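Local coordinates for N-acetyltransferase (Staphylococcus aureus subsp. aureus, PDB 4M85), which probably transfers an acetyl group from acetyl-coenzyme A to an acceptor amine, as a GNAT-fold acetyltransferase, at residues G78-E81 against L82-K86; I44-S47 against C48-T52. All coordinates share one frame; numbering follows the deposited sequence.

Interaction 1 of 2, residues G78-E81 against L82-K86; sequences GENE and LKYEK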
loop_
_atom_site.group_PDB
_atom_site.type_symbol
_atom_site.label_atom_id
_atom_site.label_comp_id
_atom_site.label_asym_id
_atom_site.label_seq_id
_atom_site.Cartn_x
_atom_site.Cartn_y
_atom_site.Cartn_z
ATOM N N GLY A 78 -9.193 -7.828 4.755
ATOM C CA GLY A 78 -10.256 -6.838 4.655
ATOM C C GLY A 78 -11.104 -6.740 5.922
ATOM O O GLY A 78 -11.600 -5.670 6.274
ATOM N N GLU A 79 -11.237 -7.842 6.651
ATOM C CA GLU A 79 -12.098 -7.807 7.823
ATOM C C GLU A 79 -11.497 -6.979 8.953
ATOM O O GLU A 79 -12.225 -6.391 9.723
ATOM C CB GLU A 79 -12.507 -9.204 8.278
ATOM C CG GLU A 79 -11.433 -10.094 8.865
ATOM C CD GLU A 79 -12.027 -11.374 9.434
ATOM O OE1 GLU A 79 -13.272 -11.430 9.589
ATOM O OE2 GLU A 79 -11.266 -12.322 9.717
ATOM N N ASN A 80 -10.178 -6.877 9.018
ATOM C CA ASN A 80 -9.538 -6.036 10.018
ATOM C C ASN A 80 -9.111 -4.643 9.514
ATOM O O ASN A 80 -8.385 -3.930 10.212
ATOM C CB ASN A 80 -8.351 -6.785 10.603
ATOM C CG ASN A 80 -8.765 -7.933 11.525
ATOM O OD1 ASN A 80 -9.872 -7.977 12.033
ATOM N ND2 ASN A 80 -7.857 -8.861 11.749
ATOM N N GLU A 81 -9.583 -4.239 8.335
ATOM C CA GLU A 81 -9.106 -3.005 7.679
ATOM C C GLU A 81 -9.232 -1.765 8.564
ATOM O O GLU A 81 -8.266 -1.025 8.743
ATOM C CB GLU A 81 -9.867 -2.729 6.370
ATOM C CG GLU A 81 -9.341 -1.521 5.610
ATOM C CD GLU A 81 -10.153 -1.155 4.370
ATOM O OE1 GLU A 81 -11.033 -1.930 3.924
ATOM O OE2 GLU A 81 -9.911 -0.062 3.821
ATOM N N LEU A 82 -10.441 -1.518 9.061
ATOM C CA LEU A 82 -10.705 -0.337 9.880
ATOM C C LEU A 82 -9.990 -0.423 11.244
ATOM O O LEU A 82 -9.652 0.597 11.813
ATOM C CB LEU A 82 -12.216 -0.114 10.035
ATOM C CG LEU A 82 -12.991 0.248 8.758
ATOM C CD1 LEU A 82 -14.385 0.745 9.123
ATOM C CD2 LEU A 82 -12.273 1.304 7.938
ATOM N N LYS A 83 -9.714 -1.631 11.742
ATOM C CA LYS A 83 -8.924 -1.774 12.963
ATOM C C LYS A 83 -7.467 -1.376 12.738
ATOM O O LYS A 83 -6.842 -0.708 13.583
ATOM C CB LYS A 83 -8.982 -3.194 13.486
ATOM C CG LYS A 83 -8.241 -3.363 14.800
ATOM C CD LYS A 83 -8.218 -4.813 15.243
ATOM C CE LYS A 83 -6.887 -5.477 14.945
ATOM N NZ LYS A 83 -7.033 -6.931 14.670
ATOM N N TYR A 84 -6.916 -1.780 11.595
ATOM C CA TYR A 84 -5.578 -1.313 11.206
ATOM C C TYR A 84 -5.510 0.224 11.091
ATOM O O TYR A 84 -4.571 0.865 11.600
ATOM C CB TYR A 84 -5.135 -1.992 9.899
ATOM C CG TYR A 84 -5.048 -3.506 9.991
ATOM C CD1 TYR A 84 -4.565 -4.123 11.132
ATOM C CD2 TYR A 84 -5.460 -4.313 8.932
ATOM C CE1 TYR A 84 -4.475 -5.497 11.218
ATOM C CE2 TYR A 84 -5.380 -5.693 9.011
ATOM C CZ TYR A 84 -4.888 -6.276 10.152
ATOM O OH TYR A 84 -4.817 -7.660 10.252
ATOM N N GLU A 85 -6.499 0.798 10.419
ATOM C CA GLU A 85 -6.580 2.252 10.217
ATOM C C GLU A 85 -6.619 3.033 11.534
ATOM O O GLU A 85 -5.984 4.055 11.679
ATOM C CB GLU A 85 -7.830 2.589 9.385
ATOM C CG GLU A 85 -8.117 4.082 9.207
ATOM C CD GLU A 85 -7.013 4.810 8.464
ATOM O OE1 GLU A 85 -6.159 4.126 7.876
ATOM O OE2 GLU A 85 -7.007 6.062 8.476
ATOM N N LYS A 86 -7.405 2.541 12.489
ATOM C CA LYS A 86 -7.534 3.196 13.798
ATOM C C LYS A 86 -6.208 3.213 14.548
ATOM O O LYS A 86 -5.942 4.125 15.336
ATOM C CB LYS A 86 -8.622 2.506 14.619
ATOM C CG LYS A 86 -9.041 3.245 15.868
ATOM C CD LYS A 86 -10.308 2.617 16.430
ATOM C CE LYS A 86 -10.696 3.172 17.799
ATOM N NZ LYS A 86 -10.735 4.660 17.798
HETATM O O HOH W 1 -12.818 -3.361 8.043
HETATM O O HOH W 2 -11.940 -3.908 11.333
#

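Interaction 2 of 2, residues I44-S47 against C48-T52; sequences IEKS and CVDAT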
loop_
_atom_site.group_PDB
_atom_site.type_symbol
_atom_site.label_atom_id
_atom_site.label_comp_id
_atom_site.label_asym_id
_atom_site.label_seq_id
_atom_site.Cartn_x
_atom_site.Cartn_y
_atom_site.Cartn_z
ATOM N N ILE A 44 4.455 8.252 8.695
ATOM C CA ILE A 44 4.300 6.987 7.969
ATOM C C ILE A 44 5.363 6.009 8.432
ATOM O O ILE A 44 5.076 4.843 8.625
ATOM C CB ILE A 44 4.367 7.176 6.420
ATOM C CG1 ILE A 44 3.231 8.054 5.918
ATOM C CG2 ILE A 44 4.278 5.866 5.674
ATOM C CD1 ILE A 44 3.558 8.806 4.630
ATOM N N GLU A 45 6.588 6.489 8.623
ATOM C CA GLU A 45 7.669 5.679 9.123
ATOM C C GLU A 45 7.274 5.029 10.453
ATOM O O GLU A 45 7.502 3.844 10.671
ATOM C CB GLU A 45 8.922 6.525 9.358
ATOM C CG GLU A 45 9.612 7.053 8.101
ATOM C CD GLU A 45 10.565 8.198 8.400
ATOM O OE1 GLU A 45 10.851 8.421 9.586
ATOM O OE2 GLU A 45 11.022 8.904 7.456
ATOM N N LYS A 46 6.692 5.820 11.344
ATOM C CA LYS A 46 6.281 5.283 12.638
ATOM C C LYS A 46 5.142 4.290 12.467
ATOM O O LYS A 46 5.071 3.309 13.212
ATOM C CB LYS A 46 5.861 6.420 13.587
ATOM C CG LYS A 46 7.028 7.203 14.148
ATOM C CD LYS A 46 6.563 8.502 14.807
ATOM C CE LYS A 46 7.671 9.130 15.638
ATOM N NZ LYS A 46 7.466 10.593 15.780
ATOM N N SER A 47 4.255 4.560 11.492
ATOM C CA SER A 47 3.120 3.689 11.179
ATOM C C SER A 47 3.561 2.265 10.810
ATOM O O SER A 47 2.764 1.331 10.926
ATOM C CB SER A 47 2.239 4.264 10.069
ATOM O OG SER A 47 2.744 4.061 8.749
ATOM N N CYS A 48 4.810 2.130 10.358
ATOM C CA CYS A 48 5.360 0.851 9.890
ATOM C C CYS A 48 5.841 -0.038 11.024
ATOM O O CYS A 48 5.892 -1.238 10.824
ATOM C CB CYS A 48 6.547 1.077 8.918
ATOM S SG CYS A 48 6.136 1.839 7.321
ATOM N N VAL A 49 6.199 0.534 12.186
ATOM C CA VAL A 49 6.810 -0.226 13.290
ATOM C C VAL A 49 6.137 -0.059 14.656
ATOM O O VAL A 49 6.109 -1.001 15.413
ATOM C CB VAL A 49 8.351 0.043 13.446
ATOM C CG1 VAL A 49 9.132 -0.536 12.282
ATOM C CG2 VAL A 49 8.680 1.510 13.618
ATOM N N ASP A 50 5.530 1.098 14.949
ATOM C CA ASP A 50 5.125 1.414 16.321
ATOM C C ASP A 50 3.729 0.923 16.706
ATOM O O ASP A 50 3.377 0.892 17.892
ATOM C CB ASP A 50 5.267 2.936 16.561
ATOM C CG ASP A 50 6.721 3.383 16.529
ATOM O OD1 ASP A 50 7.594 2.515 16.730
ATOM O OD2 ASP A 50 7.018 4.575 16.319
ATOM N N ALA A 51 2.947 0.526 15.708
ATOM C CA ALA A 51 1.611 0.004 15.917
ATOM C C ALA A 51 1.236 -0.705 14.624
ATOM O O ALA A 51 1.879 -0.489 13.603
ATOM C CB ALA A 51 0.640 1.135 16.206
ATOM N N THR A 52 0.181 -1.497 14.645
ATOM C CA THR A 52 -0.215 -2.251 13.463
ATOM C C THR A 52 -1.212 -1.489 12.616
ATOM O O THR A 52 -2.413 -1.810 12.577
ATOM C CB THR A 52 -0.709 -3.659 13.836
ATOM O OG1 THR A 52 0.250 -4.235 14.715
ATOM C CG2 THR A 52 -0.813 -4.566 12.608
#

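Interaction 1 of 2, residues G78-E81 against L82-K86
Tyr84 lays its ring across the side chain of Asn80, whose CB sits over one ring face, 3.9 Å from the centroid and 30° off the ring normal, in a CH-pi contact. The site is the N-terminus of helix 81-86, which follows strand 68-77 of the GNAT sheet, and Asn80 holds the N-cap position without making a capping bond from its side chain. The Asn80 amide plane is nearly perpendicular to the Tyr84 ring, 88° apart, and lies out beside the hydroxyl. With CG of Tyr84 lying beside its own backbone N (chi1 -61°), the ring is folded back along the helix toward the cap residue, and Asn80 O lies over the same face as Asn80 CB, displaced toward the rim. That carbonyl is already engaged: it accepts Tyr84 N at 2.9 Å in a nearly straight bond, and Glu85 N follows by bonding to Glu81 O at 3.0 Å. Lys83 runs alongside Asn80 in the same direction, its chain bent near the end. Two further amides of this first turn, Leu82 N and Lys83 N, donate to waters that in turn donate to Gly78 O and Glu79 O, so solvent carries the turn back into the preceding loop. On the inner side, Arg54 bridges the carboxylates of Glu81 and Glu85; Glu81 also accepts from Glu108 N and Ala109 N, and Glu85 from Thr102 OG1. The Tyr84 ring also meets those of His59 and Tyr76. At its far end Tyr84 OH comes 3.6 Å from Asn80 ND2.

Interaction 2 of 2, residues I44-S47 against C48-T52
Lys46 and Asp50 meet through the aliphatic root of the lysine: Asp50 OD2 rests 3.4 Å from Lys46 CG, while the charged ends, Lys46 NZ and Asp50 OD2, stay 6.1 Å apart. The contact lies at the C-terminal end of helix 37-49 in this GNAT domain. Next to this contact Lys46 O accepts two backbone donors, Asp50 N at 2.8 Å, almost in line with the carbonyl, and Val49 N at 3.2 Å, well above the carbonyl plane. One residue earlier, Cys48 N bonds to Glu45 O, again from above the plane, and only weakly to Ile44 O. The last turn thus mixes spacings: Cys48 N and Val49 N bond i+3, Asp50 N makes a straight i+4 bond. Ser47 OG points back along the helix, chi1 80°, and donates to Ile44 O in a very short bond of 2.5 Å, which gives that carbonyl a side-chain partner beside its weak backbone one. Cys48 turns its sulfur the same way, with SG 3.4 Å from Ile44 O. Farther out, Ser47 OG also bonds to Thr55 OG1, and its side chain packs against Tyr53, Trp88 and Leu91. Cys48 and Val49 touch Arg13 of helix 13-26. The extended chain of Lys46 carries NZ to a salt bridge with Asp42, one turn back on the same helix, and to a hydrogen bond with Asp92 O. The lysine charge is probably balanced mainly by Asp42, with Asp92 O as a further acceptor; Asp50 probably feels it only at longer range, near a helix end whose dipole would tend to oppose its negative charge.

Interaction 2 comes first along the chain, ending helix 37-49, and interaction 1 opens helix 81-86 after two intervening strands, 60-65 and 68-77. Their centres lie 14 Å apart, and they meet directly where Tyr84 CD1 packs 3.5 Å from Thr52 O, the loop that leaves the first helix passing beside the CD1 side of the ring. The link continues just past Thr52: Tyr53 and Arg54 reach the carboxylate of Glu85, while Tyr53 also packs on Ser47, so one short run of chain serves both contacts. The centre of each contact lies about 13 Å from the centre of the chain.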